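Local coordinates for 4-methyl-5(B-hydroxyethyl)-thiazole monophosphate biosynthesis enzyme (Vibrio cholerae O1 biovar El Tor, PDB 3OT1), which is of unknown function but belongs to the DJ-1/PfpI family and may act in thiazole monophosphate biosynthesis, at residues 20-25 against 51-56; 82-87 against 111-116. One frame throughout, in Å; residues are numbered along the deposited sequence.

Interaction 1: residues 20-25 against 51-56; sequences SEEMET and QGSRGV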
ATOM      1  N   SER A  20      10.913  -6.494  -4.988  1.00  4.76           N
ATOM      2  CA  SER A  20      10.471  -5.765  -3.821  1.00  4.15           C
ATOM      3  C   SER A  20       8.954  -5.829  -3.687  1.00  4.13           C
ATOM      4  O   SER A  20       8.225  -5.860  -4.683  1.00  5.07           O
ATOM      5  CB  SER A  20      10.909  -4.300  -3.864  1.00  4.58           C
ATOM      6  OG  SER A  20      12.319  -4.162  -3.736  1.00  5.51           O
ATOM      7  N   GLU A  21       8.498  -5.856  -2.450  1.00  4.29           N
ATOM      8  CA  GLU A  21       7.065  -5.891  -2.137  1.00  3.95           C
ATOM      9  C   GLU A  21       6.505  -4.497  -2.427  1.00  4.09           C
ATOM     10  O   GLU A  21       6.864  -3.511  -1.759  1.00  4.05           O
ATOM     11  CB  GLU A  21       6.821  -6.337  -0.711  1.00  4.54           C
ATOM     12  CG  GLU A  21       5.595  -7.231  -0.536  1.00  4.62           C
ATOM     13  CD  GLU A  21       4.325  -6.587  -0.958  1.00  5.45           C
ATOM     14  OE1 GLU A  21       3.410  -7.327  -1.392  1.00  6.65           O
ATOM     15  OE2 GLU A  21       4.221  -5.351  -0.871  1.00  5.55           O
ATOM     16  N   GLU A  22       5.699  -4.413  -3.474  1.00  4.25           N
ATOM     17  CA  GLU A  22       5.286  -3.117  -3.987  1.00  3.96           C
ATOM     18  C   GLU A  22       4.326  -2.382  -3.078  1.00  4.12           C
ATOM     19  O   GLU A  22       4.387  -1.156  -3.020  1.00  4.21           O
ATOM     20  CB  GLU A  22       4.691  -3.222  -5.401  1.00  4.85           C
ATOM     21  CG  GLU A  22       3.627  -4.294  -5.586  1.00  5.00           C
ATOM     22  CD  GLU A  22       4.243  -5.606  -6.049  1.00  5.16           C
ATOM     23  OE1 GLU A  22       4.833  -6.289  -5.200  1.00  5.54           O
ATOM     24  OE2 GLU A  22       4.153  -5.932  -7.243  1.00  6.22           O
HETATM   25  N   MSE A  23       3.412  -3.069  -2.387  1.00  4.11           N
HETATM   26  CA  MSE A  23       2.517  -2.330  -1.489  0.50  4.90           C
HETATM   27  C   MSE A  23       3.305  -1.825  -0.287  1.00  4.42           C
HETATM   28  O   MSE A  23       3.062  -0.714   0.175  1.00  5.24           O
HETATM   29  CB  MSE A  23       1.241  -3.076  -1.096  0.50  5.83           C
HETATM   30  CG  MSE A  23       1.322  -3.995   0.077  0.50  7.76           C
HETATM   31 SE   MSE A  23      -0.405  -4.827   0.383  0.50 11.86          SE
HETATM   32  CE  MSE A  23      -0.974  -4.164   2.140  0.50 12.80           C
ATOM     33  N   GLU A  24       4.241  -2.615   0.226  1.00  4.44           N
ATOM     34  CA  GLU A  24       5.081  -2.087   1.294  1.00  4.33           C
ATOM     35  C   GLU A  24       5.821  -0.833   0.842  1.00  4.27           C
ATOM     36  O   GLU A  24       5.885   0.168   1.538  1.00  4.57           O
ATOM     37  CB  GLU A  24       6.081  -3.147   1.755  1.00  5.24           C
ATOM     38  CG  GLU A  24       5.435  -4.354   2.403  1.00  5.63           C
ATOM     39  CD  GLU A  24       6.384  -5.498   2.692  1.00  5.97           C
ATOM     40  OE1 GLU A  24       7.609  -5.348   2.585  1.00  6.22           O
ATOM     41  OE2 GLU A  24       5.844  -6.602   3.034  1.00  6.87           O
ATOM     42  N   THR A  25       6.434  -0.925  -0.328  1.00  4.23           N
ATOM     43  CA  THR A  25       7.191   0.185  -0.878  1.00  3.81           C
ATOM     44  C   THR A  25       6.336   1.437  -1.003  1.00  4.37           C
ATOM     45  O   THR A  25       6.738   2.518  -0.568  1.00  4.41           O
ATOM     46  CB  THR A  25       7.767  -0.186  -2.268  1.00  4.17           C
ATOM     47  OG1 THR A  25       8.632  -1.325  -2.148  1.00  4.47           O
ATOM     48  CG2 THR A  25       8.559   0.968  -2.854  1.00  5.58           C
ATOM     49  N   GLN A  51      10.521  -4.467 -11.455  1.00  6.25           N
ATOM     50  CA  GLN A  51       9.211  -5.079 -11.324  1.00  6.41           C
ATOM     51  C   GLN A  51       9.050  -5.631  -9.917  1.00  5.48           C
ATOM     52  O   GLN A  51       9.869  -6.425  -9.444  1.00  6.31           O
ATOM     53  CB  GLN A  51       9.013  -6.165 -12.364  1.00  7.61           C
ATOM     54  CG  GLN A  51       7.578  -6.569 -12.471  1.00  9.49           C
ATOM     55  CD  GLN A  51       7.232  -7.319 -13.728  1.00 12.90           C
ATOM     56  OE1 GLN A  51       8.054  -8.055 -14.300  1.00 14.32           O
ATOM     57  NE2 GLN A  51       5.988  -7.145 -14.176  1.00 12.09           N
ATOM     58  N   GLY A  52       8.014  -5.172  -9.219  1.00  5.68           N
ATOM     59  CA  GLY A  52       7.709  -5.657  -7.905  1.00  5.44           C
ATOM     60  C   GLY A  52       7.295  -7.116  -7.886  1.00  5.30           C
ATOM     61  O   GLY A  52       7.062  -7.747  -8.918  1.00  6.72           O
ATOM     62  N   SER A  53       7.215  -7.641  -6.672  1.00  5.62           N
ATOM     63  CA  SER A  53       6.922  -9.047  -6.440  1.00  5.78           C
ATOM     64  C   SER A  53       5.626  -9.544  -7.057  1.00  5.57           C
ATOM     65  O   SER A  53       5.534 -10.721  -7.383  1.00  7.13           O
ATOM     66  CB  SER A  53       6.921  -9.291  -4.927  1.00  5.59           C
ATOM     67  OG  SER A  53       5.892  -8.578  -4.246  1.00  5.43           O
ATOM     68  N   ARG A  54       4.634  -8.673  -7.165  1.00  5.15           N
ATOM     69  CA  ARG A  54       3.322  -9.003  -7.738  1.00  5.32           C
ATOM     70  C   ARG A  54       3.094  -8.313  -9.078  1.00  6.32           C
ATOM     71  O   ARG A  54       1.964  -8.121  -9.513  1.00  7.44           O
ATOM     72  CB  ARG A  54       2.190  -8.711  -6.746  1.00  5.39           C
ATOM     73  CG  ARG A  54       1.931  -9.822  -5.722  1.00  5.31           C
ATOM     74  CD  ARG A  54       3.050  -9.950  -4.715  1.00  5.41           C
ATOM     75  NE  ARG A  54       2.859 -11.065  -3.808  1.00  5.20           N
ATOM     76  CZ  ARG A  54       3.687 -11.346  -2.817  1.00  5.61           C
ATOM     77  NH1 ARG A  54       4.698 -10.535  -2.555  1.00  5.92           N
ATOM     78  NH2 ARG A  54       3.496 -12.417  -2.078  1.00  6.62           N
ATOM     79  N   GLY A  55       4.180  -7.933  -9.723  1.00  6.54           N
ATOM     80  CA  GLY A  55       4.141  -7.471 -11.093  1.00  7.20           C
ATOM     81  C   GLY A  55       4.075  -5.965 -11.258  1.00  6.29           C
ATOM     82  O   GLY A  55       4.176  -5.487 -12.384  1.00  8.18           O
ATOM     83  N   VAL A  56       3.895  -5.215 -10.176  1.00  5.89           N
ATOM     84  CA  VAL A  56       3.717  -3.777 -10.280  1.00  5.87           C
ATOM     85  C   VAL A  56       5.074  -3.127 -10.546  1.00  5.56           C
ATOM     86  O   VAL A  56       6.030  -3.344  -9.784  1.00  5.96           O
ATOM     87  CB  VAL A  56       3.063  -3.208  -8.999  1.00  5.71           C
ATOM     88  CG1 VAL A  56       3.013  -1.678  -9.048  1.00  7.21           C
ATOM     89  CG2 VAL A  56       1.668  -3.788  -8.825  1.00  7.20           C
TER
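At the N-terminal end of helix 22-34 of this DJ-1/PfpI fold, the carboxylate of E22 is held by the type I turn G52-G55, which links strands 49-51 and 57-59, and by the residue after it, V56. E22 CG lies between the backbone N and the carbonyl carbon (chi1 49°), 3.6 Å from V56 CB, and a bend at chi2 (-92°) turns CD toward the turn. S53 OG donates to E22 OE1 over 2.7 Å, nearly in line with the C-O bond. E22 OE2 takes two backbone N-H groups: R54 N at 2.8 Å from its syn side, and V56 N at 3.0 Å almost straight along C-O. These three bonds grip both oxygens and fix the rotation of the carboxylate; a weak bond from R54 N to E22 OE1 adds to them. Alongside, S53 N donates to S20 O (2.9 Å), reaching it from above the carbonyl plane. E21 is the helix N-cap, its OE2 accepting from E24 N at 2.9 Å. E21 OE1 has its main partner in a basic side chain of a neighbouring subunit, against which E22, M23, R54 and V56 also pack. E21 OE1 makes only a long salt bridge to R54 NH1 (3.6 Å), with no N-H pointing at it, while R54 NH1 donates in plane to S53 OG.

Interaction 2: residues 82-87 against 111-116; sequences GGAQAF and CATPAL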
ATOM      1  N   GLY A  82      12.163 -11.819  -2.968  1.00  6.84           N
ATOM      2  CA  GLY A  82      13.123 -11.558  -4.037  1.00  7.07           C
ATOM      3  C   GLY A  82      13.849 -10.228  -3.876  1.00  6.75           C
ATOM      4  O   GLY A  82      15.040 -10.105  -4.156  1.00  8.03           O
ATOM      5  N   GLY A  83      13.125  -9.205  -3.456  1.00  5.98           N
ATOM      6  CA  GLY A  83      13.704  -7.889  -3.239  1.00  6.26           C
ATOM      7  C   GLY A  83      14.723  -7.899  -2.110  1.00  6.14           C
ATOM      8  O   GLY A  83      15.807  -7.333  -2.249  1.00  5.96           O
ATOM      9  N   ALA A  84      14.384  -8.536  -0.994  1.00  5.96           N
ATOM     10  CA  ALA A  84      15.322  -8.643   0.120  1.00  6.27           C
ATOM     11  C   ALA A  84      16.579  -9.389  -0.309  1.00  6.64           C
ATOM     12  O   ALA A  84      17.693  -9.025   0.072  1.00  7.53           O
ATOM     13  CB  ALA A  84      14.686  -9.320   1.292  1.00  7.35           C
ATOM     14  N   GLN A  85      16.430 -10.439  -1.118  1.00  6.89           N
ATOM     15  CA  GLN A  85      17.605 -11.187  -1.601  0.64  7.63           C
ATOM     16  C   GLN A  85      18.456 -10.293  -2.503  1.00  7.50           C
ATOM     17  O   GLN A  85      19.678 -10.313  -2.455  1.00  8.61           O
ATOM     18  CB  GLN A  85      17.194 -12.460  -2.354  0.65  8.62           C
ATOM     19  CG  GLN A  85      16.533 -13.543  -1.507  0.65  9.28           C
ATOM     20  CD  GLN A  85      17.487 -14.281  -0.583  0.65 12.53           C
ATOM     21  OE1 GLN A  85      18.571 -13.802  -0.288  0.65 15.34           O
ATOM     22  NE2 GLN A  85      17.069 -15.447  -0.107  0.65 14.41           N
ATOM     23  N   ALA A  86      17.803  -9.504  -3.352  1.00  7.01           N
ATOM     24  CA  ALA A  86      18.520  -8.562  -4.206  1.00  7.37           C
ATOM     25  C   ALA A  86      19.293  -7.543  -3.371  1.00  7.53           C
ATOM     26  O   ALA A  86      20.433  -7.195  -3.697  1.00  8.65           O
ATOM     27  CB  ALA A  86      17.578  -7.851  -5.167  1.00  8.37           C
ATOM     28  N   PHE A  87      18.699  -7.069  -2.280  1.00  6.80           N
ATOM     29  CA  PHE A  87      19.385  -6.177  -1.365  1.00  6.58           C
ATOM     30  C   PHE A  87      20.616  -6.858  -0.755  1.00  7.29           C
ATOM     31  O   PHE A  87      21.693  -6.260  -0.658  1.00  8.06           O
ATOM     32  CB  PHE A  87      18.447  -5.725  -0.241  1.00  6.52           C
ATOM     33  CG  PHE A  87      17.350  -4.730  -0.632  1.00  5.73           C
ATOM     34  CD1 PHE A  87      17.273  -4.112  -1.865  1.00  6.22           C
ATOM     35  CD2 PHE A  87      16.385  -4.412   0.313  1.00  5.53           C
ATOM     36  CE1 PHE A  87      16.253  -3.205  -2.134  1.00  6.10           C
ATOM     37  CE2 PHE A  87      15.383  -3.514   0.038  1.00  6.05           C
ATOM     38  CZ  PHE A  87      15.312  -2.915  -1.188  1.00  4.94           C
ATOM     39  N   CYS A 111       9.408  -6.716   6.852  1.00  5.85           N
ATOM     40  CA  CYS A 111       9.110  -7.975   6.199  1.00  6.43           C
ATOM     41  C   CYS A 111      10.333  -8.903   6.108  1.00  6.45           C
ATOM     42  O   CYS A 111      10.934  -9.203   7.131  1.00  6.75           O
ATOM     43  CB  CYS A 111       8.472  -7.602   4.841  1.00  7.43           C
ATOM     44  SG  CYS A 111       7.889  -8.847   3.737  1.00  9.23           S
ATOM     45  N   ALA A 112      10.690  -9.382   4.921  1.00  6.49           N
ATOM     46  CA  ALA A 112      11.805 -10.313   4.792  1.00  7.57           C
ATOM     47  C   ALA A 112      13.161  -9.668   5.055  1.00  6.49           C
ATOM     48  O   ALA A 112      14.139 -10.364   5.313  1.00  7.26           O
ATOM     49  CB  ALA A 112      11.800 -10.973   3.396  1.00  8.46           C
ATOM     50  N   THR A 113      13.257  -8.355   4.912  1.00  5.71           N
ATOM     51  CA  THR A 113      14.553  -7.711   4.882  1.00  5.94           C
ATOM     52  C   THR A 113      15.383  -7.860   6.156  1.00  6.02           C
ATOM     53  O   THR A 113      16.560  -8.124   6.059  1.00  6.32           O
ATOM     54  CB  THR A 113      14.382  -6.266   4.395  1.00  6.14           C
ATOM     55  OG1 THR A 113      13.967  -6.342   3.026  1.00  6.64           O
ATOM     56  CG2 THR A 113      15.653  -5.477   4.517  1.00  7.15           C
ATOM     57  N   PRO A 114      14.788  -7.699   7.347  1.00  5.98           N
ATOM     58  CA  PRO A 114      15.648  -7.870   8.546  1.00  6.41           C
ATOM     59  C   PRO A 114      16.237  -9.284   8.613  1.00  7.40           C
ATOM     60  O   PRO A 114      17.347  -9.447   9.126  1.00  9.17           O
ATOM     61  CB  PRO A 114      14.696  -7.580   9.711  1.00  6.47           C
ATOM     62  CG  PRO A 114      13.671  -6.616   9.108  1.00  6.36           C
ATOM     63  CD  PRO A 114      13.469  -7.175   7.708  1.00  5.98           C
ATOM     64  N   ALA A 115      15.508 -10.292   8.143  1.00  6.95           N
ATOM     65  CA  ALA A 115      15.993 -11.682   8.131  1.00  7.78           C
ATOM     66  C   ALA A 115      17.013 -11.929   7.021  1.00  8.12           C
ATOM     67  O   ALA A 115      18.130 -12.399   7.277  1.00 10.70           O
ATOM     68  CB  ALA A 115      14.818 -12.633   8.005  1.00  9.11           C
ATOM     69  N   LEU A 116      16.632 -11.641   5.779  1.00  7.14           N
ATOM     70  CA  LEU A 116      17.442 -12.006   4.629  1.00  7.82           C
ATOM     71  C   LEU A 116      18.583 -11.047   4.337  1.00  8.12           C
ATOM     72  O   LEU A 116      19.529 -11.431   3.630  1.00  9.38           O
ATOM     73  CB  LEU A 116      16.578 -12.194   3.387  1.00  7.87           C
ATOM     74  CG  LEU A 116      15.533 -13.300   3.485  1.00  9.53           C
ATOM     75  CD1 LEU A 116      14.796 -13.444   2.151  1.00 10.07           C
ATOM     76  CD2 LEU A 116      16.149 -14.627   3.922  1.00 13.05           C
TER
HETATM   77  O   HOH W   1      20.052 -13.659   2.165  1.00 17.10           O
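T113 and A84 meet because T113 OG1 stands anti to its carbonyl carbon, beside the backbone N (chi1 -67°), which puts the oxygen 3.5 Å from A84 CB. The chi2 bend of Q85 (-73°) turns its CD to 3.9 Å from L116 CD1. The methyl of A84 is the centre of the contact: besides T113 OG1 it touches A112 CB at 3.9 Å and L116 CB at 4.0 Å; A84 CA and T113 CA are 4.9 Å apart, a closeness consistent with so small a side chain. At the solvent-facing end Q85 crosses L116 at a slant. A water there donates to Q85 OE1 (2.9 Å) and L116 O (2.7 Å), a polar link where no direct hydrogen bond joins the segments. F87 CD2 approaches T113 OG1 at 4.1 Å, and G83 O lies over one face of the F87 ring, toward its rim. The positive phi of C111 (65°), between strand 106-110 and helix 113-119, is consistent with the nucleophile elbow of the family. T113 OG1 is hydrogen-bonded to P78 O, just past strand 74-77, whose L77 packs on both F87 and T113; helices 81-88 and 113-119 thus sit side by side at the ends of adjacent parallel strands 74-77 and 106-110.

Overall arrangement
From the N terminus, strand 11-16 leads through the loop before helix 22-34 to 20-25; strand 38-43 follows, and interaction 1 closes this first loop at the turn between strands 49-51 and 57-59. The chain then enters strand 74-77 and helix 81-88, passes helix 91-102 and strand 106-110, and interaction 2 closes the second loop at helix 113-119. The two are in series, neither nested nor crossing, with centres about 13 Å apart. They meet directly: S20 OG, hydrogen-bonded to A17 N, packs on G83 CA and on F87 CZ, and E24 OE2 lies 3.1 Å from C111 SG. Together they join the small hairpin, the first helix and the strand ends of the central mixed sheet.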